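Local coordinates for SJCHGC06286 protein (Schistosoma japonicum, PDB 3QBR) that probably binds BH domains of partner proteins as a member of the Bcl-2 family linked to apoptosis, at residues Leu117-Ile122 with Ser171-Phe176; Thr21-His26 with Asp51-Pro56; Ile104-Ile109 with Ala127-Leu132; Asp16-Thr21 with Thr152-Asp157. One frame throughout, in Å; residues are numbered along the deposited sequence.

Interaction 1 (Leu117-Ile122 with Ser171-Phe176)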
loop_
_atom_site.group_PDB
_atom_site.type_symbol
_atom_site.label_atom_id
_atom_site.label_comp_id
_atom_site.label_asym_id
_atom_site.label_seq_id
_atom_site.Cartn_x
_atom_site.Cartn_y
_atom_site.Cartn_z
ATOM N N LEU A 117 13.251 4.986 -6.832
ATOM C CA LEU A 117 11.880 5.024 -7.307
ATOM C C LEU A 117 11.729 4.268 -8.607
ATOM O O LEU A 117 12.514 4.436 -9.534
ATOM C CB LEU A 117 11.426 6.464 -7.550
ATOM C CG LEU A 117 11.643 7.434 -6.405
ATOM C CD1 LEU A 117 10.955 8.738 -6.680
ATOM C CD2 LEU A 117 11.152 6.806 -5.140
ATOM N N ASN A 118 10.686 3.454 -8.671
ATOM C CA ASN A 118 10.179 2.914 -9.929
ATOM C C ASN A 118 8.801 2.308 -9.631
ATOM O O ASN A 118 8.431 2.171 -8.460
ATOM C CB ASN A 118 11.135 1.863 -10.507
ATOM C CG ASN A 118 11.487 0.775 -9.495
ATOM O OD1 ASN A 118 10.655 -0.068 -9.159
ATOM N ND2 ASN A 118 12.726 0.792 -9.011
ATOM N N TRP A 119 8.059 1.952 -10.678
ATOM C CA TRP A 119 6.743 1.341 -10.524
ATOM C C TRP A 119 6.709 0.126 -9.593
ATOM O O TRP A 119 5.862 0.063 -8.692
ATOM C CB TRP A 119 6.138 0.994 -11.885
ATOM C CG TRP A 119 5.688 2.210 -12.614
ATOM C CD1 TRP A 119 6.041 2.595 -13.873
ATOM C CD2 TRP A 119 4.813 3.224 -12.116
ATOM N NE1 TRP A 119 5.423 3.781 -14.200
ATOM C CE2 TRP A 119 4.661 4.193 -13.130
ATOM C CE3 TRP A 119 4.137 3.408 -10.912
ATOM C CZ2 TRP A 119 3.859 5.326 -12.991
ATOM C CZ3 TRP A 119 3.338 4.542 -10.764
ATOM C CH2 TRP A 119 3.206 5.485 -11.803
ATOM N N GLY A 120 7.619 -0.827 -9.797
ATOM C CA GLY A 120 7.628 -2.037 -8.997
ATOM C C GLY A 120 7.655 -1.794 -7.490
ATOM O O GLY A 120 7.038 -2.523 -6.715
ATOM N N ARG A 121 8.386 -0.771 -7.072
ATOM C CA ARG A 121 8.492 -0.433 -5.666
ATOM C C ARG A 121 7.210 0.231 -5.162
ATOM O O ARG A 121 6.869 0.127 -3.971
ATOM C CB ARG A 121 9.687 0.506 -5.430
ATOM C CG ARG A 121 11.028 -0.202 -5.350
ATOM C CD ARG A 121 12.221 0.760 -5.582
ATOM N NE ARG A 121 13.452 -0.009 -5.715
ATOM C CZ ARG A 121 14.419 -0.055 -4.807
ATOM N NH1 ARG A 121 14.345 0.670 -3.696
ATOM N NH2 ARG A 121 15.473 -0.833 -5.025
ATOM N N ILE A 122 6.515 0.930 -6.060
ATOM C CA ILE A 122 5.257 1.562 -5.685
ATOM C C ILE A 122 4.197 0.471 -5.435
ATOM O O ILE A 122 3.561 0.430 -4.373
ATOM C CB ILE A 122 4.847 2.644 -6.722
ATOM C CG1 ILE A 122 5.710 3.893 -6.518
ATOM C CG2 ILE A 122 3.385 3.005 -6.599
ATOM C CD1 ILE A 122 5.755 4.836 -7.723
ATOM N N SER A 171 -1.690 6.785 -13.829
ATOM C CA SER A 171 -2.023 5.941 -14.979
ATOM C C SER A 171 -0.814 5.240 -15.558
ATOM O O SER A 171 -0.969 4.359 -16.383
ATOM C CB SER A 171 -2.689 6.754 -16.086
ATOM O OG SER A 171 -3.888 7.330 -15.631
ATOM N N GLY A 172 0.383 5.652 -15.147
ATOM C CA GLY A 172 1.604 4.958 -15.519
ATOM C C GLY A 172 1.440 3.464 -15.318
ATOM O O GLY A 172 1.858 2.642 -16.151
ATOM N N LEU A 173 0.794 3.119 -14.209
ATOM C CA LEU A 173 0.581 1.727 -13.837
ATOM C C LEU A 173 -0.073 0.905 -14.969
ATOM O O LEU A 173 0.258 -0.266 -15.190
ATOM C CB LEU A 173 -0.243 1.661 -12.539
ATOM C CG LEU A 173 0.480 2.171 -11.293
ATOM C CD1 LEU A 173 -0.521 2.551 -10.222
ATOM C CD2 LEU A 173 1.516 1.141 -10.772
ATOM N N ILE A 174 -1.005 1.525 -15.678
ATOM C CA ILE A 174 -1.735 0.815 -16.708
ATOM C C ILE A 174 -0.743 0.250 -17.724
ATOM O O ILE A 174 -0.644 -0.965 -17.916
ATOM C CB ILE A 174 -2.761 1.727 -17.379
ATOM C CG1 ILE A 174 -3.801 2.174 -16.343
ATOM C CG2 ILE A 174 -3.410 1.007 -18.545
ATOM C CD1 ILE A 174 -4.771 3.206 -16.850
ATOM N N GLU A 175 0.028 1.135 -18.340
ATOM C CA GLU A 175 1.054 0.718 -19.283
ATOM C C GLU A 175 2.153 -0.121 -18.622
ATOM O O GLU A 175 2.554 -1.138 -19.164
ATOM C CB GLU A 175 1.660 1.939 -19.960
ATOM C CG GLU A 175 2.320 1.654 -21.292
ATOM C CD GLU A 175 2.695 2.942 -22.023
ATOM O OE1 GLU A 175 3.307 2.869 -23.113
ATOM O OE2 GLU A 175 2.374 4.037 -21.500
ATOM N N PHE A 176 2.645 0.300 -17.462
ATOM C CA PHE A 176 3.675 -0.477 -16.772
ATOM C C PHE A 176 3.341 -1.961 -16.790
ATOM O O PHE A 176 4.224 -2.819 -16.878
ATOM C CB PHE A 176 3.832 -0.013 -15.325
ATOM C CG PHE A 176 4.825 -0.822 -14.530
ATOM C CD1 PHE A 176 6.172 -0.833 -14.874
ATOM C CD2 PHE A 176 4.415 -1.578 -13.437
ATOM C CE1 PHE A 176 7.094 -1.590 -14.138
ATOM C CE2 PHE A 176 5.334 -2.329 -12.688
ATOM C CZ PHE A 176 6.674 -2.340 -13.046
#

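Interaction 2 (Thr21-His26 with Asp51-Pro56)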
loop_
_atom_site.group_PDB
_atom_site.type_symbol
_atom_site.label_atom_id
_atom_site.label_comp_id
_atom_site.label_asym_id
_atom_site.label_seq_id
_atom_site.Cartn_x
_atom_site.Cartn_y
_atom_site.Cartn_z
ATOM N N THR A 21 -4.549 10.216 -4.637
ATOM C CA THR A 21 -3.846 8.996 -4.237
ATOM C C THR A 21 -4.553 8.306 -3.077
ATOM O O THR A 21 -4.621 7.078 -2.994
ATOM C CB THR A 21 -2.345 9.218 -3.898
ATOM O OG1 THR A 21 -2.201 9.469 -2.507
ATOM C CG2 THR A 21 -1.764 10.373 -4.674
ATOM N N SER A 22 -5.087 9.106 -2.181
ATOM C CA SER A 22 -5.928 8.596 -1.106
ATOM C C SER A 22 -7.100 7.736 -1.634
ATOM O O SER A 22 -7.307 6.598 -1.195
ATOM C CB SER A 22 -6.436 9.779 -0.261
ATOM O OG SER A 22 -7.291 9.338 0.765
ATOM N N THR A 23 -7.846 8.280 -2.590
ATOM C CA THR A 23 -8.995 7.587 -3.171
ATOM C C THR A 23 -8.594 6.248 -3.798
ATOM O O THR A 23 -9.363 5.279 -3.772
ATOM C CB THR A 23 -9.723 8.469 -4.234
ATOM O OG1 THR A 23 -10.204 9.684 -3.640
ATOM C CG2 THR A 23 -10.871 7.717 -4.848
ATOM N N LEU A 24 -7.389 6.191 -4.365
ATOM C CA LEU A 24 -6.918 4.943 -4.975
ATOM C C LEU A 24 -6.676 3.875 -3.928
ATOM O O LEU A 24 -6.976 2.700 -4.151
ATOM C CB LEU A 24 -5.640 5.162 -5.750
ATOM C CG LEU A 24 -5.769 5.202 -7.259
ATOM C CD1 LEU A 24 -4.368 5.445 -7.842
ATOM C CD2 LEU A 24 -6.394 3.897 -7.774
ATOM N N CYS A 25 -6.132 4.289 -2.784
ATOM C CA CYS A 25 -5.890 3.341 -1.708
ATOM C C CYS A 25 -7.168 2.717 -1.227
ATOM O O CYS A 25 -7.252 1.487 -1.181
ATOM C CB CYS A 25 -5.178 3.986 -0.530
ATOM S SG CYS A 25 -3.528 4.410 -0.961
ATOM N N HIS A 26 -8.143 3.556 -0.847
ATOM C CA HIS A 26 -9.489 3.061 -0.500
ATOM C C HIS A 26 -10.060 2.063 -1.537
ATOM O O HIS A 26 -10.333 0.907 -1.212
ATOM C CB HIS A 26 -10.457 4.218 -0.232
ATOM C CG HIS A 26 -10.096 5.035 0.967
ATOM N ND1 HIS A 26 -10.102 4.522 2.247
ATOM C CD2 HIS A 26 -9.713 6.326 1.087
ATOM C CE1 HIS A 26 -9.739 5.461 3.102
ATOM N NE2 HIS A 26 -9.500 6.567 2.424
ATOM N N ASP A 51 -13.362 12.597 2.393
ATOM C CA ASP A 51 -13.489 13.091 1.032
ATOM C C ASP A 51 -12.895 12.124 -0.006
ATOM O O ASP A 51 -11.883 11.462 0.233
ATOM C CB ASP A 51 -12.855 14.490 0.919
ATOM C CG ASP A 51 -13.477 15.331 -0.189
ATOM O OD1 ASP A 51 -14.500 14.910 -0.778
ATOM O OD2 ASP A 51 -12.944 16.421 -0.476
ATOM N N LEU A 52 -13.560 12.046 -1.152
ATOM C CA LEU A 52 -13.085 11.280 -2.292
ATOM C C LEU A 52 -13.365 12.058 -3.589
ATOM O O LEU A 52 -14.455 12.632 -3.773
ATOM C CB LEU A 52 -13.765 9.910 -2.337
ATOM C CG LEU A 52 -13.729 9.112 -1.024
ATOM C CD1 LEU A 52 -14.880 8.096 -0.968
ATOM C CD2 LEU A 52 -12.346 8.436 -0.803
ATOM N N THR A 53 -12.374 12.103 -4.474
ATOM C CA THR A 53 -12.619 12.582 -5.818
ATOM C C THR A 53 -12.805 11.409 -6.747
ATOM O O THR A 53 -12.922 10.261 -6.330
ATOM C CB THR A 53 -11.463 13.419 -6.353
ATOM O OG1 THR A 53 -10.302 12.593 -6.462
ATOM C CG2 THR A 53 -11.184 14.569 -5.414
ATOM N N CYS A 54 -12.836 11.723 -8.024
ATOM C CA CYS A 54 -12.913 10.723 -9.055
ATOM C C CYS A 54 -11.526 10.687 -9.683
ATOM O O CYS A 54 -10.982 11.721 -10.075
ATOM C CB CYS A 54 -14.004 11.111 -10.067
ATOM S SG CYS A 54 -13.813 10.482 -11.757
ATOM N N VAL A 55 -10.952 9.495 -9.764
ATOM C CA VAL A 55 -9.620 9.316 -10.341
ATOM C C VAL A 55 -9.737 8.983 -11.821
ATOM O O VAL A 55 -10.525 8.116 -12.202
ATOM C CB VAL A 55 -8.837 8.190 -9.616
ATOM C CG1 VAL A 55 -7.480 7.947 -10.287
ATOM C CG2 VAL A 55 -8.677 8.531 -8.125
ATOM N N PRO A 56 -8.974 9.692 -12.666
ATOM C CA PRO A 56 -9.061 9.410 -14.104
ATOM C C PRO A 56 -8.463 8.048 -14.445
ATOM O O PRO A 56 -7.322 7.772 -14.082
ATOM C CB PRO A 56 -8.247 10.539 -14.743
ATOM C CG PRO A 56 -8.149 11.597 -13.688
ATOM C CD PRO A 56 -8.212 10.919 -12.367
HETATM O O HOH W 1 -8.995 11.699 1.165
#

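Interaction 3 (Ile104-Ile109 with Ala127-Leu132)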
loop_
_atom_site.group_PDB
_atom_site.type_symbol
_atom_site.label_atom_id
_atom_site.label_comp_id
_atom_site.label_asym_id
_atom_site.label_seq_id
_atom_site.Cartn_x
_atom_site.Cartn_y
_atom_site.Cartn_z
ATOM N N ILE A 104 5.795 5.981 12.764
ATOM C CA ILE A 104 7.254 5.888 12.759
ATOM C C ILE A 104 7.809 4.678 11.993
ATOM O O ILE A 104 8.607 4.819 11.054
ATOM C CB ILE A 104 7.808 5.811 14.196
ATOM C CG1 ILE A 104 7.390 7.038 15.017
ATOM C CG2 ILE A 104 9.316 5.627 14.163
ATOM C CD1 ILE A 104 7.031 8.225 14.183
ATOM N N PHE A 105 7.415 3.483 12.405
ATOM C CA PHE A 105 7.941 2.309 11.745
ATOM C C PHE A 105 7.508 2.261 10.310
ATOM O O PHE A 105 8.321 1.966 9.432
ATOM C CB PHE A 105 7.521 1.045 12.457
ATOM C CG PHE A 105 7.942 1.013 13.879
ATOM C CD1 PHE A 105 9.080 1.699 14.276
ATOM C CD2 PHE A 105 7.220 0.298 14.821
ATOM C CE1 PHE A 105 9.490 1.686 15.594
ATOM C CE2 PHE A 105 7.627 0.272 16.140
ATOM C CZ PHE A 105 8.764 0.971 16.529
ATOM N N TYR A 106 6.227 2.549 10.073
ATOM C CA TYR A 106 5.706 2.614 8.708
ATOM C C TYR A 106 6.567 3.559 7.895
ATOM O O TYR A 106 7.023 3.217 6.802
ATOM C CB TYR A 106 4.231 3.080 8.651
ATOM C CG TYR A 106 3.617 2.838 7.292
ATOM C CD1 TYR A 106 3.600 1.562 6.752
ATOM C CD2 TYR A 106 3.093 3.872 6.540
ATOM C CE1 TYR A 106 3.076 1.311 5.510
ATOM C CE2 TYR A 106 2.536 3.630 5.279
ATOM C CZ TYR A 106 2.542 2.344 4.777
ATOM O OH TYR A 106 2.028 2.051 3.538
ATOM N N LEU A 107 6.781 4.754 8.436
ATOM C CA LEU A 107 7.581 5.751 7.747
ATOM C C LEU A 107 9.012 5.268 7.455
ATOM O O LEU A 107 9.552 5.524 6.370
ATOM C CB LEU A 107 7.553 7.075 8.505
ATOM C CG LEU A 107 6.251 7.815 8.204
ATOM C CD1 LEU A 107 6.255 9.220 8.766
ATOM C CD2 LEU A 107 6.006 7.847 6.688
ATOM N N GLU A 108 9.606 4.553 8.408
ATOM C CA GLU A 108 10.935 4.004 8.221
ATOM C C GLU A 108 10.934 2.919 7.139
ATOM O O GLU A 108 11.896 2.780 6.379
ATOM C CB GLU A 108 11.468 3.420 9.536
ATOM C CG GLU A 108 11.899 4.454 10.583
ATOM C CD GLU A 108 12.433 3.814 11.876
ATOM O OE1 GLU A 108 12.617 2.573 11.928
ATOM O OE2 GLU A 108 12.668 4.561 12.848
ATOM N N ILE A 109 9.865 2.131 7.087
ATOM C CA ILE A 109 9.760 1.081 6.080
ATOM C C ILE A 109 9.602 1.652 4.666
ATOM O O ILE A 109 10.161 1.123 3.705
ATOM C CB ILE A 109 8.574 0.161 6.352
ATOM C CG1 ILE A 109 8.707 -0.479 7.731
ATOM C CG2 ILE A 109 8.462 -0.895 5.256
ATOM C CD1 ILE A 109 7.807 -1.659 7.926
ATOM N N ALA A 127 0.833 -3.390 -1.942
ATOM C CA ALA A 127 0.636 -4.785 -1.556
ATOM C C ALA A 127 0.873 -4.940 -0.054
ATOM O O ALA A 127 0.150 -5.683 0.647
ATOM C CB ALA A 127 1.521 -5.709 -2.353
ATOM N N PHE A 128 1.856 -4.187 0.437
ATOM C CA PHE A 128 2.195 -4.207 1.847
ATOM C C PHE A 128 1.164 -3.514 2.714
ATOM O O PHE A 128 0.794 -4.023 3.772
ATOM C CB PHE A 128 3.536 -3.529 2.075
ATOM C CG PHE A 128 4.068 -3.674 3.476
ATOM C CD1 PHE A 128 4.319 -4.923 4.013
ATOM C CD2 PHE A 128 4.378 -2.559 4.225
ATOM C CE1 PHE A 128 4.843 -5.049 5.303
ATOM C CE2 PHE A 128 4.918 -2.677 5.507
ATOM C CZ PHE A 128 5.140 -3.921 6.043
ATOM N N LEU A 129 0.745 -2.324 2.295
ATOM C CA LEU A 129 -0.327 -1.593 2.990
ATOM C C LEU A 129 -1.586 -2.472 3.124
ATOM O O LEU A 129 -2.199 -2.533 4.185
ATOM C CB LEU A 129 -0.640 -0.295 2.250
ATOM C CG LEU A 129 -1.838 0.559 2.666
ATOM C CD1 LEU A 129 -1.626 1.293 4.014
ATOM C CD2 LEU A 129 -2.132 1.547 1.527
ATOM N N ARG A 130 -1.926 -3.190 2.057
ATOM C CA ARG A 130 -3.023 -4.166 2.082
ATOM C C ARG A 130 -2.857 -5.197 3.189
ATOM O O ARG A 130 -3.799 -5.517 3.920
ATOM C CB ARG A 130 -3.095 -4.911 0.754
ATOM C CG ARG A 130 -4.333 -5.723 0.604
ATOM C CD ARG A 130 -4.368 -6.469 -0.727
ATOM N NE ARG A 130 -3.768 -7.772 -0.504
ATOM C CZ ARG A 130 -4.448 -8.905 -0.423
ATOM N NH1 ARG A 130 -5.761 -8.911 -0.602
ATOM N NH2 ARG A 130 -3.807 -10.038 -0.187
ATOM N N ILE A 131 -1.641 -5.720 3.286
ATOM C CA ILE A 131 -1.315 -6.797 4.201
ATOM C C ILE A 131 -1.456 -6.301 5.632
ATOM O O ILE A 131 -2.051 -6.969 6.469
ATOM C CB ILE A 131 0.106 -7.341 3.893
ATOM C CG1 ILE A 131 0.016 -8.398 2.796
ATOM C CG2 ILE A 131 0.784 -7.885 5.143
ATOM C CD1 ILE A 131 1.280 -8.535 1.970
ATOM N N LEU A 132 -0.942 -5.108 5.892
ATOM C CA LEU A 132 -1.092 -4.475 7.194
ATOM C C LEU A 132 -2.548 -4.246 7.542
ATOM O O LEU A 132 -2.981 -4.571 8.652
ATOM C CB LEU A 132 -0.358 -3.132 7.224
ATOM C CG LEU A 132 1.169 -3.212 7.078
ATOM C CD1 LEU A 132 1.851 -1.888 7.348
ATOM C CD2 LEU A 132 1.710 -4.250 8.034
#

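Interaction 4 (Asp16-Thr21 with Thr152-Asp157)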
loop_
_atom_site.group_PDB
_atom_site.type_symbol
_atom_site.label_atom_id
_atom_site.label_comp_id
_atom_site.label_asym_id
_atom_site.label_seq_id
_atom_site.Cartn_x
_atom_site.Cartn_y
_atom_site.Cartn_z
ATOM N N ASP A 16 -6.163 17.377 -7.227
ATOM C CA ASP A 16 -5.154 17.395 -6.179
ATOM C C ASP A 16 -4.576 16.000 -5.967
ATOM O O ASP A 16 -5.327 15.036 -5.817
ATOM C CB ASP A 16 -5.756 17.873 -4.875
ATOM C CG ASP A 16 -4.857 17.595 -3.710
ATOM O OD1 ASP A 16 -3.828 18.290 -3.585
ATOM O OD2 ASP A 16 -5.164 16.675 -2.931
ATOM N N PHE A 17 -3.249 15.894 -5.926
ATOM C CA PHE A 17 -2.592 14.588 -5.986
ATOM C C PHE A 17 -2.788 13.797 -4.696
ATOM O O PHE A 17 -3.101 12.613 -4.732
ATOM C CB PHE A 17 -1.099 14.725 -6.350
ATOM C CG PHE A 17 -0.363 13.407 -6.457
ATOM C CD1 PHE A 17 -0.331 12.706 -7.656
ATOM C CD2 PHE A 17 0.318 12.886 -5.361
ATOM C CE1 PHE A 17 0.358 11.478 -7.760
ATOM C CE2 PHE A 17 1.013 11.668 -5.445
ATOM C CZ PHE A 17 1.029 10.960 -6.642
ATOM N N ARG A 18 -2.635 14.451 -3.556
ATOM C CA ARG A 18 -2.821 13.746 -2.300
ATOM C C ARG A 18 -4.210 13.165 -2.176
ATOM O O ARG A 18 -4.389 12.129 -1.551
ATOM C CB ARG A 18 -2.579 14.643 -1.096
ATOM C CG ARG A 18 -2.603 13.856 0.204
ATOM C CD ARG A 18 -2.385 14.725 1.427
ATOM N NE ARG A 18 -3.205 15.926 1.352
ATOM C CZ ARG A 18 -2.727 17.133 1.064
ATOM N NH1 ARG A 18 -1.425 17.291 0.852
ATOM N NH2 ARG A 18 -3.547 18.178 0.994
ATOM N N LEU A 19 -5.201 13.838 -2.744
ATOM C CA LEU A 19 -6.591 13.410 -2.588
ATOM C C LEU A 19 -6.903 12.284 -3.564
ATOM O O LEU A 19 -7.597 11.316 -3.252
ATOM C CB LEU A 19 -7.510 14.583 -2.867
ATOM C CG LEU A 19 -8.991 14.272 -2.688
ATOM C CD1 LEU A 19 -9.266 13.651 -1.314
ATOM C CD2 LEU A 19 -9.783 15.544 -2.885
ATOM N N GLN A 20 -6.382 12.443 -4.769
ATOM C CA GLN A 20 -6.410 11.392 -5.757
ATOM C C GLN A 20 -5.762 10.118 -5.183
ATOM O O GLN A 20 -6.376 9.053 -5.202
ATOM C CB GLN A 20 -5.692 11.876 -7.016
ATOM C CG GLN A 20 -5.930 11.066 -8.271
ATOM C CD GLN A 20 -5.194 11.648 -9.476
ATOM O OE1 GLN A 20 -5.296 12.844 -9.758
ATOM N NE2 GLN A 20 -4.452 10.801 -10.192
ATOM N N THR A 21 -4.549 10.216 -4.637
ATOM C CA THR A 21 -3.846 8.996 -4.237
ATOM C C THR A 21 -4.553 8.306 -3.077
ATOM O O THR A 21 -4.621 7.078 -2.994
ATOM C CB THR A 21 -2.345 9.218 -3.898
ATOM O OG1 THR A 21 -2.201 9.469 -2.507
ATOM C CG2 THR A 21 -1.764 10.373 -4.674
ATOM N N THR A 152 0.339 6.837 4.065
ATOM C CA THR A 152 0.629 6.528 2.664
ATOM C C THR A 152 0.321 7.722 1.721
ATOM O O THR A 152 1.100 8.033 0.818
ATOM C CB THR A 152 -0.147 5.308 2.218
ATOM O OG1 THR A 152 0.030 4.279 3.185
ATOM C CG2 THR A 152 0.318 4.821 0.849
ATOM N N SER A 153 -0.803 8.402 1.946
ATOM C CA SER A 153 -1.198 9.542 1.111
ATOM C C SER A 153 -0.267 10.737 1.205
ATOM O O SER A 153 0.123 11.276 0.167
ATOM C CB SER A 153 -2.627 10.003 1.429
ATOM O OG SER A 153 -3.574 9.047 0.980
ATOM N N GLN A 154 0.058 11.171 2.429
ATOM C CA GLN A 154 1.014 12.272 2.614
ATOM C C GLN A 154 2.380 11.940 2.012
ATOM O O GLN A 154 2.943 12.729 1.268
ATOM C CB GLN A 154 1.209 12.617 4.091
ATOM C CG GLN A 154 0.032 13.264 4.759
ATOM C CD GLN A 154 -0.016 12.938 6.242
ATOM O OE1 GLN A 154 0.949 12.414 6.809
ATOM N NE2 GLN A 154 -1.144 13.238 6.878
ATOM N N TYR A 155 2.896 10.759 2.343
ATOM C CA TYR A 155 4.229 10.342 1.935
ATOM C C TYR A 155 4.307 10.353 0.434
ATOM O O TYR A 155 5.300 10.816 -0.142
ATOM C CB TYR A 155 4.568 8.941 2.466
ATOM C CG TYR A 155 5.991 8.523 2.170
ATOM C CD1 TYR A 155 6.316 7.853 0.993
ATOM C CD2 TYR A 155 7.024 8.829 3.059
ATOM C CE1 TYR A 155 7.634 7.485 0.710
ATOM C CE2 TYR A 155 8.334 8.458 2.805
ATOM C CZ TYR A 155 8.643 7.787 1.625
ATOM O OH TYR A 155 9.959 7.420 1.379
ATOM N N SER A 156 3.256 9.846 -0.195
ATOM C CA SER A 156 3.160 9.877 -1.654
ATOM C C SER A 156 3.274 11.284 -2.235
ATOM O O SER A 156 3.869 11.489 -3.295
ATOM C CB SER A 156 1.835 9.268 -2.114
ATOM O OG SER A 156 1.985 7.883 -2.369
ATOM N N ASP A 157 2.683 12.243 -1.534
ATOM C CA ASP A 157 2.561 13.599 -2.044
ATOM C C ASP A 157 3.882 14.316 -1.811
ATOM O O ASP A 157 4.229 15.273 -2.495
ATOM C CB ASP A 157 1.416 14.312 -1.318
ATOM C CG ASP A 157 1.011 15.623 -1.979
ATOM O OD1 ASP A 157 0.848 15.652 -3.223
ATOM O OD2 ASP A 157 0.835 16.622 -1.244
#

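Interaction 1 (Leu117-Ile122 with Ser171-Phe176)
Trp119 carries the contact and meets Gly172, Leu173 and Phe176. The tight part lies around its indole, where Trp119, Gly120, Gly172 and Leu173 are all buried. CZ2 of Trp119 reaches CA of Gly172 at 3.4 Å; because Gly172 has no side chain, the ring lies directly against the backbone there. Trp119 CE3 touches Leu173 CD2 at 3.5 Å, and the two side chains pass at an oblique angle. Trp119 CB sits over the centre of one face of the Phe176 ring, 3.5 Å from Phe176 CD2. The five-membered ring of Trp119 and the Phe176 ring meet obliquely, planes 42° apart. Phe176 CZ lies 3.7 Å from Gly120 N. Phe176 marks the more open side: it is partly exposed and also meets an aromatic side chain on the chain of another protein. Asn118 is the N-cap of the following helix: its OD1 accepts from Arg121 N at 3.2 Å, with the donor above the amide plane. Asn118 to Arg121 spell the Asn-Trp-Gly-Arg signature of the Bcl-2 family BH1 region. Outside the two segments, Arg121 pairs with an acidic side chain on that other protein. Trp119 packs edge-to-face on Trp163 of helix 161-165, while Leu173 and Phe176 rest on helix 58-79. The contact thus joins the start of helix 119-137 to the last helix of this construct, 172-176.

Interaction 2 (Thr21-His26 with Asp51-Pro56)
Thr23 OG1 is held from two directions in the chain. Within its own helix it bonds to the carbonyl oxygen of Leu19, one turn earlier. Across the contact it accepts a weak hydrogen bond from Thr53 N at 3.4 Å, with an N-H...O angle of 140°. OG1 of Thr23 lies anti to its carbonyl carbon (chi1 -60°), while the methyl is anti to the backbone N. This turns OG1 to Leu52 and Thr53 and the methyl to Val55. Thr23 CG2 meets Val55 CG2 at 4.0 Å, and the two side chains lie alongside, pointing opposite ways. Val55 CG1 makes a more distant contact with Leu24 CG at 4.4 Å. At the other end, Leu52 CD2 touches His26 CD2 at 3.9 Å, the leucine running roughly perpendicular to the histidine. A water adds a polar bridge: it lies 2.9 Å from Ser22 OG and donates to Asp51 O at 3.0 Å. Leu52 and Asp51 are exposed. So is Cys54, whose CB points away from the helix; an interchain disulfide at this cysteine has been seen for this protein. The contact lays the loop between helices 35-48 and 58-79 on helix 17-31, the N-terminal helix of the Bcl-2 fold. Ser22 and His26 also touch helix 142-159. Leu24 packs on Ile61 and Ile62 of helix 58-79.

Interaction 3 (Ile104-Ile109 with Ala127-Leu132)
Tyr106 and Phe128 both hold CG anti to the backbone N (chi1 -167° and -172°), which sets each CG beside the carbonyl carbon; the rings meet between the helices. Phe128 CD2 comes to the edge of the Tyr106 ring, near its plane, at 4.3 Å from Tyr106 CE1. Leu132 CD1 meets Tyr106 CE1 at 3.9 Å from an oblique direction. At the phenol end, Tyr106 OH lies 3.8 Å from Leu129 CD1. Ile109 CD1 touches Phe128 CE2 at 3.9 Å, and these two side chains cross at about a right angle. The helix axes are 12.8 Å apart and run nearly antiparallel, at 158°. At that spacing the large side chains alone bridge the gap. This is the Bcl-2 fold, in which helix 119-137 is the central hydrophobic helix and helix 99-113 forms part of the wall of the BH3-binding groove. Consistent with this, Ile109 and Phe128 pack on apolar side chains of the chain of another protein, as do Phe105 and Glu108. All five touching residues are buried. Within this buried setting, the Tyr106 hydroxyl is satisfied by a hydrogen bond to Thr152 OG1 on helix 142-159. Leu148 of that helix touches both Tyr106 and Leu129.

Interaction 4 (Asp16-Thr21 with Thr152-Asp157)
Arg18 and Asp157 form a salt bridge at the outer side of the contact, with Arg18 NH1 3.2 Å from Asp157 OD2. The guanidinium and carboxylate planes stand 86° apart, and NH1 meets OD2. The arginine chain is extended through CD and turns at chi3 (46°). Its aliphatic part lies over the other helix, with CG of Arg18 3.8 Å from Ser153 O. On the other side of the carboxylate, Asp157 OD1 sits at the edge of the Phe17 ring, 3.5 Å from Phe17 CD2. Deeper in, Thr21 OG1 packs 3.8 Å from Ser153 CA. In the second shell, the Phe17 and Trp170 rings meet with nearly parallel planes. Lys161 makes a long, weak ion pair with Asp157 OD1. Asp16 OD2 accepts from Leu19 N at 2.8 Å, an Asx motif where helix 17-31 begins. Asp16 OD1 also lies 5.4 Å from Asp157 OD1, like charges that may repel weakly. Ser153 OG is bonded to Ile149 O in its own helix. The axes of the two short segments approach to 8.7 Å. The arrangement is that of the Bcl-2 fold, in which the N-terminal helix packs across the helix that follows the central one, here helix 142-159.

From the N terminus, helix 17-31 opens interaction 4 and then, sharing Thr21, interaction 2. Interaction 2 closes first, at the loop before helix 58-79. Interaction 3 opens on helix 99-113. Before it closes on helix 119-137, interaction 1 opens at the start of that same helix, so interactions 1 and 3 cross. Interaction 4 closes next on helix 142-159, with interactions 2 and 3 nested inside its loop. Interaction 1 closes last, at the last helix of this construct, and so also crosses interaction 4. Interactions 3 and 4 touch through Tyr106 and Thr152. Interactions 2 and 3 lie on opposite sides of the chain's centre, but meet where Cys25 packs on Leu129.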